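Local coordinates for putative uncharacterized protein gbs0355 (PDB 3OKZ) that is of unknown function but belongs to the LytR/CpsA/Psr family, whose members probably attach glycopolymers to the bacterial cell wall, at residues 17-22 / 277-282; 47-52 / 272-277. All blocks are in the same frame, centred on the assembly; numbering follows the deposited sequence.

Contact 1 of 2, residues 17-22 / 277-282; sequences TKPFSI and ELDKKR
Leu278, Pro19 and Asp279 have the most surface buried where residues 17-22 meet residues 277-282, and the CA atoms of Pro19 and Leu278 lie 5.4 Å apart. The isobutyl group of Leu278 has its CG anti to its own carbonyl carbon (chi1 -64°), which brings the branch ends nearer the strand than CB alone would suggest. Its CD1 lies 3.4 Å from the backbone O of Phe20, while CG is 4.1 Å from CB of Ser21, so the leucine packs alongside the start of strand 20-28 and touches main chain as much as side chain. Ile107 lies against the same leucine. CB and CG of Pro19 meet the residues at the end of the helix and just after it: CB is 3.9 Å from the backbone O of Glu277, and CG is 3.9 Å from OD2 of Asp279. Asp279 has its CB directed toward residues 17-22, and its carboxylate takes a salt bridge from Lys18, with NZ 3.0 Å from OD2 on the anti lone pair. OD2 is shared with Lys53, its strongest polar partner, outside the two segments; two cations would be expected to stabilise the charged form of the acid. Asp279, with positive phi (58°), is the C-prime residue of a Schellman motif: Lys280 N bonds to Lys275 O and Asp279 N to Lys276 O. The arrangement is thus a Schellman-terminated helix C-terminus packed against the entry of a central sheet strand.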
ATOM      1  N   THR A  17      -9.652  -7.048  19.936  1.00 20.15           N
ATOM      2  CA  THR A  17      -9.148  -5.688  20.031  1.00 22.60           C
ATOM      3  C   THR A  17      -7.632  -5.632  20.231  1.00 31.99           C
ATOM      4  O   THR A  17      -7.125  -4.830  21.031  1.00 27.09           O
ATOM      5  CB  THR A  17      -9.824  -4.923  21.181  1.00 24.93           C
ATOM      6  OG1 THR A  17     -11.208  -5.288  21.252  1.00 32.01           O
ATOM      7  CG2 THR A  17      -9.735  -3.418  20.932  1.00 20.78           C
ATOM      8  N   LYS A  18      -6.923  -6.482  19.490  1.00 33.88           N
ATOM      9  CA  LYS A  18      -5.463  -6.571  19.538  1.00 35.88           C
ATOM     10  C   LYS A  18      -4.875  -5.808  18.342  1.00 37.65           C
ATOM     11  O   LYS A  18      -5.466  -5.799  17.257  1.00 42.17           O
ATOM     12  CB  LYS A  18      -5.046  -8.044  19.478  1.00 38.55           C
ATOM     13  CG  LYS A  18      -3.550  -8.293  19.602  1.00 58.82           C
ATOM     14  CD  LYS A  18      -3.007  -7.906  20.984  1.00 69.55           C
ATOM     15  CE  LYS A  18      -1.475  -7.932  21.008  1.00 69.45           C
ATOM     16  NZ  LYS A  18      -0.894  -7.331  22.246  1.00 68.34           N
ATOM     17  N   PRO A  19      -3.711  -5.150  18.524  1.00 33.67           N
ATOM     18  CA  PRO A  19      -3.062  -4.393  17.445  1.00 32.70           C
ATOM     19  C   PRO A  19      -2.935  -5.266  16.202  1.00 24.75           C
ATOM     20  O   PRO A  19      -2.705  -6.472  16.309  1.00 18.16           O
ATOM     21  CB  PRO A  19      -1.700  -4.055  18.034  1.00 35.68           C
ATOM     22  CG  PRO A  19      -1.988  -3.926  19.477  1.00 30.22           C
ATOM     23  CD  PRO A  19      -2.891  -5.098  19.745  1.00 28.54           C
ATOM     24  N   PHE A  20      -3.072  -4.683  15.019  1.00  7.56           N
ATOM     25  CA  PHE A  20      -2.960  -5.525  13.849  1.00  8.94           C
ATOM     26  C   PHE A  20      -2.347  -4.856  12.636  1.00 18.75           C
ATOM     27  O   PHE A  20      -2.154  -3.641  12.612  1.00 21.31           O
ATOM     28  CB  PHE A  20      -4.327  -6.095  13.508  1.00  7.28           C
ATOM     29  CG  PHE A  20      -5.302  -5.070  13.006  1.00 19.00           C
ATOM     30  CD1 PHE A  20      -5.448  -4.839  11.639  1.00 18.10           C
ATOM     31  CD2 PHE A  20      -6.088  -4.339  13.900  1.00 17.49           C
ATOM     32  CE1 PHE A  20      -6.367  -3.898  11.170  1.00 22.32           C
ATOM     33  CE2 PHE A  20      -7.012  -3.394  13.435  1.00 17.74           C
ATOM     34  CZ  PHE A  20      -7.151  -3.175  12.073  1.00 16.90           C
ATOM     35  N   SER A  21      -2.020  -5.683  11.644  1.00 19.31           N
ATOM     36  CA  SER A  21      -1.427  -5.219  10.399  1.00  9.24           C
ATOM     37  C   SER A  21      -2.311  -5.613   9.245  1.00 18.18           C
ATOM     38  O   SER A  21      -2.822  -6.730   9.185  1.00 23.48           O
ATOM     39  CB  SER A  21      -0.037  -5.822  10.184  1.00 10.13           C
ATOM     40  OG  SER A  21      -0.084  -7.220   9.927  1.00 15.06           O
ATOM     41  N   ILE A  22      -2.505  -4.669   8.339  1.00 23.63           N
ATOM     42  CA  ILE A  22      -3.306  -4.919   7.163  1.00 19.54           C
ATOM     43  C   ILE A  22      -2.531  -4.402   5.960  1.00 13.94           C
ATOM     44  O   ILE A  22      -1.954  -3.310   5.988  1.00 14.48           O
ATOM     45  CB  ILE A  22      -4.669  -4.207   7.257  1.00 14.35           C
ATOM     46  CG1 ILE A  22      -5.484  -4.462   5.987  1.00 14.49           C
ATOM     47  CG2 ILE A  22      -4.460  -2.727   7.496  1.00 19.57           C
ATOM     48  CD1 ILE A  22      -6.867  -3.805   5.983  1.00 10.29           C
ATOM     49  N   GLU A 277       5.232  -2.145  16.679  1.00 28.14           N
ATOM     50  CA  GLU A 277       3.846  -1.681  16.569  1.00 29.19           C
ATOM     51  C   GLU A 277       2.834  -2.793  16.804  1.00 23.44           C
ATOM     52  O   GLU A 277       1.813  -2.578  17.463  1.00 18.25           O
ATOM     53  CB  GLU A 277       3.582  -1.081  15.185  1.00 32.85           C
ATOM     54  CG  GLU A 277       4.361   0.173  14.899  1.00 33.36           C
ATOM     55  CD  GLU A 277       4.220   1.186  16.005  1.00 34.00           C
ATOM     56  OE1 GLU A 277       3.096   1.323  16.538  1.00 26.49           O
ATOM     57  OE2 GLU A 277       5.227   1.851  16.336  1.00 40.25           O
ATOM     58  N   LEU A 278       3.102  -3.972  16.251  1.00 14.71           N
ATOM     59  CA  LEU A 278       2.176  -5.087  16.411  1.00 16.66           C
ATOM     60  C   LEU A 278       2.461  -5.900  17.669  1.00 23.60           C
ATOM     61  O   LEU A 278       1.922  -7.002  17.839  1.00 23.15           O
ATOM     62  CB  LEU A 278       2.219  -6.013  15.188  1.00 18.11           C
ATOM     63  CG  LEU A 278       1.787  -5.503  13.808  1.00 27.83           C
ATOM     64  CD1 LEU A 278       0.873  -4.281  13.948  1.00 29.92           C
ATOM     65  CD2 LEU A 278       3.013  -5.164  12.990  1.00 30.33           C
ATOM     66  N   ASP A 279       3.290  -5.349  18.557  1.00 16.18           N
ATOM     67  CA  ASP A 279       3.645  -6.043  19.793  1.00 23.80           C
ATOM     68  C   ASP A 279       4.283  -7.390  19.453  1.00 22.85           C
ATOM     69  O   ASP A 279       3.830  -8.446  19.911  1.00 25.94           O
ATOM     70  CB  ASP A 279       2.412  -6.278  20.682  1.00 28.84           C
ATOM     71  CG  ASP A 279       2.046  -5.062  21.532  1.00 31.24           C
ATOM     72  OD1 ASP A 279       2.923  -4.208  21.783  1.00 34.06           O
ATOM     73  OD2 ASP A 279       0.875  -4.972  21.970  1.00 36.52           O
ATOM     74  N   LYS A 280       5.321  -7.343  18.624  1.00 20.63           N
ATOM     75  CA  LYS A 280       6.054  -8.542  18.229  1.00 18.42           C
ATOM     76  C   LYS A 280       7.510  -8.363  18.623  1.00 19.09           C
ATOM     77  O   LYS A 280       8.014  -7.248  18.681  1.00 22.78           O
ATOM     78  CB  LYS A 280       5.963  -8.759  16.722  1.00 21.55           C
ATOM     79  CG  LYS A 280       4.593  -9.174  16.246  1.00 13.04           C
ATOM     80  CD  LYS A 280       4.489  -9.068  14.731  1.00 13.34           C
ATOM     81  CE  LYS A 280       3.155  -9.581  14.241  1.00 22.61           C
ATOM     82  NZ  LYS A 280       3.023 -11.038  14.475  1.00 25.67           N
ATOM     83  N   LYS A 281       8.181  -9.464  18.915  1.00 32.62           N
ATOM     84  CA  LYS A 281       9.578  -9.388  19.293  1.00 36.21           C
ATOM     85  C   LYS A 281      10.359  -8.944  18.063  1.00 28.95           C
ATOM     86  O   LYS A 281       9.990  -9.276  16.935  1.00 43.51           O
ATOM     87  CB  LYS A 281      10.067 -10.756  19.783  1.00 47.79           C
ATOM     88  CG  LYS A 281       9.466 -11.199  21.115  1.00 49.95           C
ATOM     89  CD  LYS A 281      10.239 -12.377  21.671  1.00 59.13           C
ATOM     90  CE  LYS A 281       9.829 -12.707  23.092  1.00 61.15           C
ATOM     91  NZ  LYS A 281      10.623 -13.859  23.623  1.00 58.24           N
ATOM     92  N   ARG A 282      11.425  -8.182  18.270  1.00 18.59           N
ATOM     93  CA  ARG A 282      12.234  -7.714  17.158  1.00 28.41           C
ATOM     94  C   ARG A 282      13.372  -8.700  16.978  1.00 28.20           C
ATOM     95  O   ARG A 282      13.706  -9.427  17.908  1.00 47.59           O
ATOM     96  CB  ARG A 282      12.797  -6.317  17.450  1.00 40.35           C
ATOM     97  CG  ARG A 282      11.744  -5.247  17.730  1.00 48.74           C
ATOM     98  CD  ARG A 282      11.111  -5.442  19.097  1.00 59.52           C
ATOM     99  NE  ARG A 282      10.024  -4.498  19.360  1.00 64.20           N
ATOM    100  CZ  ARG A 282       9.246  -4.540  20.439  1.00 67.73           C
ATOM    101  NH1 ARG A 282       9.436  -5.479  21.357  1.00 71.40           N
ATOM    102  NH2 ARG A 282       8.271  -3.652  20.602  1.00 69.54           N
TER

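Contact 2 of 2, residues 47-52 / 272-277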
ATOM      1  N   LEU A  47       1.751  -1.150   3.986  1.00 11.14           N
ATOM      2  CA  LEU A  47       1.584  -2.023   5.137  1.00 10.38           C
ATOM      3  C   LEU A  47       1.115  -1.100   6.256  1.00 16.35           C
ATOM      4  O   LEU A  47       1.813  -0.153   6.624  1.00 16.47           O
ATOM      5  CB  LEU A  47       2.913  -2.700   5.490  1.00  5.50           C
ATOM      6  CG  LEU A  47       2.918  -3.905   6.447  1.00 11.76           C
ATOM      7  CD1 LEU A  47       2.870  -3.443   7.907  1.00  3.11           C
ATOM      8  CD2 LEU A  47       1.747  -4.819   6.113  1.00 22.92           C
ATOM      9  N   VAL A  48      -0.081  -1.359   6.775  1.00  4.56           N
ATOM     10  CA  VAL A  48      -0.640  -0.511   7.820  1.00 10.88           C
ATOM     11  C   VAL A  48      -0.674  -1.182   9.183  1.00 11.89           C
ATOM     12  O   VAL A  48      -1.039  -2.356   9.298  1.00 11.72           O
ATOM     13  CB  VAL A  48      -2.094  -0.097   7.482  1.00 14.03           C
ATOM     14  CG1 VAL A  48      -2.495   1.121   8.304  1.00  6.74           C
ATOM     15  CG2 VAL A  48      -2.237   0.169   5.985  1.00 17.31           C
ATOM     16  N   THR A  49      -0.294  -0.429  10.211  1.00 12.99           N
ATOM     17  CA  THR A  49      -0.324  -0.927  11.584  1.00 14.13           C
ATOM     18  C   THR A  49      -1.335  -0.085  12.330  1.00 18.27           C
ATOM     19  O   THR A  49      -1.429   1.123  12.089  1.00 24.77           O
ATOM     20  CB  THR A  49       1.000  -0.734  12.320  1.00 21.42           C
ATOM     21  OG1 THR A  49       1.263   0.664  12.444  1.00 24.03           O
ATOM     22  CG2 THR A  49       2.128  -1.400  11.591  1.00 19.24           C
ATOM     23  N   ILE A  50      -2.085  -0.729  13.223  1.00 21.23           N
ATOM     24  CA  ILE A  50      -3.090  -0.065  14.064  1.00 16.48           C
ATOM     25  C   ILE A  50      -2.986  -0.700  15.443  1.00 17.70           C
ATOM     26  O   ILE A  50      -3.119  -1.922  15.582  1.00 19.76           O
ATOM     27  CB  ILE A  50      -4.543  -0.276  13.558  1.00 15.35           C
ATOM     28  CG1 ILE A  50      -4.674   0.153  12.098  1.00  2.37           C
ATOM     29  CG2 ILE A  50      -5.507   0.533  14.414  1.00 24.90           C
ATOM     30  CD1 ILE A  50      -5.187  -0.948  11.191  1.00 15.69           C
ATOM     31  N   ASN A  51      -2.725   0.121  16.455  1.00 27.48           N
ATOM     32  CA  ASN A  51      -2.598  -0.376  17.821  1.00 30.21           C
ATOM     33  C   ASN A  51      -3.606   0.338  18.702  1.00 27.49           C
ATOM     34  O   ASN A  51      -3.377   1.472  19.135  1.00 38.05           O
ATOM     35  CB  ASN A  51      -1.195  -0.126  18.352  1.00 34.79           C
ATOM     36  CG  ASN A  51      -0.958  -0.800  19.677  1.00 43.57           C
ATOM     37  OD1 ASN A  51      -1.731  -0.633  20.615  1.00 44.27           O
ATOM     38  ND2 ASN A  51       0.118  -1.570  19.763  1.00 49.49           N
ATOM     39  N   PRO A  52      -4.735  -0.322  18.993  1.00 21.81           N
ATOM     40  CA  PRO A  52      -5.798   0.252  19.823  1.00 16.47           C
ATOM     41  C   PRO A  52      -5.297   0.670  21.200  1.00 34.12           C
ATOM     42  O   PRO A  52      -5.798   1.621  21.807  1.00 38.50           O
ATOM     43  CB  PRO A  52      -6.816  -0.878  19.887  1.00 12.08           C
ATOM     44  CG  PRO A  52      -5.949  -2.100  19.858  1.00 28.22           C
ATOM     45  CD  PRO A  52      -4.972  -1.759  18.759  1.00 25.66           C
ATOM     46  N   ASN A 272      11.553  -4.208  12.417  1.00 28.82           N
ATOM     47  CA  ASN A 272      11.427  -4.067  13.862  1.00 31.76           C
ATOM     48  C   ASN A 272      10.574  -2.879  14.301  1.00 27.74           C
ATOM     49  O   ASN A 272       9.884  -2.947  15.320  1.00 36.43           O
ATOM     50  CB  ASN A 272      12.829  -3.997  14.488  1.00 22.29           C
ATOM     51  CG  ASN A 272      13.642  -5.279  14.256  1.00 27.07           C
ATOM     52  OD1 ASN A 272      14.816  -5.349  14.621  1.00 36.79           O
ATOM     53  ND2 ASN A 272      13.013  -6.295  13.651  1.00 26.98           N
ATOM     54  N   ARG A 273      10.622  -1.794  13.537  1.00 19.26           N
ATOM     55  CA  ARG A 273       9.825  -0.610  13.845  1.00 20.45           C
ATOM     56  C   ARG A 273       8.370  -1.056  13.741  1.00 29.37           C
ATOM     57  O   ARG A 273       7.541  -0.756  14.606  1.00 32.82           O
ATOM     58  CB  ARG A 273      10.121   0.499  12.829  1.00 16.80           C
ATOM     59  CG  ARG A 273       9.529   1.858  13.156  1.00 17.72           C
ATOM     60  CD  ARG A 273       8.325   2.166  12.275  1.00 35.08           C
ATOM     61  NE  ARG A 273       8.627   2.032  10.850  1.00 45.21           N
ATOM     62  CZ  ARG A 273       9.589   2.695  10.209  1.00 48.91           C
ATOM     63  NH1 ARG A 273      10.368   3.560  10.855  1.00 39.60           N
ATOM     64  NH2 ARG A 273       9.776   2.489   8.911  1.00 54.92           N
ATOM     65  N   ILE A 274       8.069  -1.791  12.674  1.00 24.21           N
ATOM     66  CA  ILE A 274       6.723  -2.308  12.459  1.00 24.79           C
ATOM     67  C   ILE A 274       6.409  -3.351  13.528  1.00 25.80           C
ATOM     68  O   ILE A 274       5.331  -3.327  14.126  1.00 16.80           O
ATOM     69  CB  ILE A 274       6.589  -2.957  11.065  1.00 19.06           C
ATOM     70  CG1 ILE A 274       6.694  -1.879   9.986  1.00 19.25           C
ATOM     71  CG2 ILE A 274       5.281  -3.702  10.959  1.00 11.67           C
ATOM     72  CD1 ILE A 274       6.354  -2.373   8.587  1.00 25.54           C
ATOM     73  N   LYS A 275       7.350  -4.263  13.772  1.00 24.57           N
ATOM     74  CA  LYS A 275       7.163  -5.301  14.780  1.00 18.43           C
ATOM     75  C   LYS A 275       6.811  -4.701  16.142  1.00 32.88           C
ATOM     76  O   LYS A 275       5.911  -5.194  16.823  1.00 34.40           O
ATOM     77  CB  LYS A 275       8.420  -6.164  14.889  1.00 18.86           C
ATOM     78  CG  LYS A 275       8.528  -7.187  13.780  1.00 14.98           C
ATOM     79  CD  LYS A 275       9.867  -7.878  13.745  1.00 11.22           C
ATOM     80  CE  LYS A 275       9.873  -8.939  12.657  1.00  9.35           C
ATOM     81  NZ  LYS A 275      11.242  -9.436  12.376  1.00 17.35           N
ATOM     82  N   LYS A 276       7.509  -3.638  16.536  1.00 20.66           N
ATOM     83  CA  LYS A 276       7.218  -2.997  17.809  1.00 24.25           C
ATOM     84  C   LYS A 276       5.757  -2.543  17.837  1.00 25.39           C
ATOM     85  O   LYS A 276       5.119  -2.556  18.887  1.00 22.65           O
ATOM     86  CB  LYS A 276       8.126  -1.789  18.035  1.00 28.62           C
ATOM     87  CG  LYS A 276       7.802  -1.026  19.319  1.00 40.20           C
ATOM     88  CD  LYS A 276       8.514   0.325  19.408  1.00 52.28           C
ATOM     89  CE  LYS A 276      10.032   0.183  19.429  1.00 63.72           C
ATOM     90  NZ  LYS A 276      10.727   1.499  19.535  1.00 67.36           N
ATOM     91  N   GLU A 277       5.232  -2.145  16.679  1.00 28.14           N
ATOM     92  CA  GLU A 277       3.846  -1.681  16.569  1.00 29.19           C
ATOM     93  C   GLU A 277       2.834  -2.793  16.804  1.00 23.44           C
ATOM     94  O   GLU A 277       1.813  -2.578  17.463  1.00 18.25           O
ATOM     95  CB  GLU A 277       3.582  -1.081  15.185  1.00 32.85           C
ATOM     96  CG  GLU A 277       4.361   0.173  14.899  1.00 33.36           C
ATOM     97  CD  GLU A 277       4.220   1.186  16.005  1.00 34.00           C
ATOM     98  OE1 GLU A 277       3.096   1.323  16.538  1.00 26.49           O
ATOM     99  OE2 GLU A 277       5.227   1.851  16.336  1.00 40.25           O
TER
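Leu47 opens the contact with its CG anti to the backbone N, and its CD1 meets CD1 of Ile274 at 3.7 Å, the two side chains crossing obliquely. CG2 of the isoleucine is also close to this methyl, so both branches of Ile274 touch one branch of Leu47. Two residues on, Thr49 faces the helix again, as strand alternation requires; Val48 and Ile50 point away. CB of Thr49 is 3.9 Å from CB of Glu277, the two side chains crossing at about a right angle. CG2 and OG1 of Thr49 also lie against Glu277, and CG2 reaches Ile274 as well, 4.0 Å from its CG2. Thr49 OG1 is hydrogen-bonded to the hydroxyl of Thr58. The carboxylate of Glu277 makes a long, weak ion pair with Lys56. Asn51 supplies the polar link: ND2 donates to the backbone O of Glu277 at 3.0 Å, with an N-H...O angle of 160° and a C=O...N angle of 158°. The donor lies in the carbonyl plane and the acceptor close to the amide plane, a nearly straight bond to a carbonyl of the helix's last turn. OD1 of Asn51 accepts from Thr54 N, which holds the amide's orientation. The axes of 47-51 and 272-277 run in roughly the same direction (34°) and come within 8.9 Å, and Leu47, Thr49 and Asn51 all point to the helix, which puts this last part of helix 264-277 on one face of the sheet. Leu105 of helix 93-105 touches both Leu47 and Ile274, and strands 20-28 and 56-62 flank strand 41-51.

From the N terminus, the chain enters strand 20-28 through the first segment of contact 1 and returns antiparallel along strand 41-51, which carries the first segment of contact 2. Only after 219 further residues does helix 264-277 bring residues 272-277 onto that second strand; the loop after the helix then reaches residues 17-22. Contact 2 is therefore nested inside the larger loop closed by contact 1. Their centres lie about 5 Å apart and they share Glu277. Between these adjacent antiparallel strands, probable hydrogen bonds join Phe20 N to Ile50 O and Ile22 O to Val48 N. Together the contacts tie the late helix and its exit to two adjacent early strands.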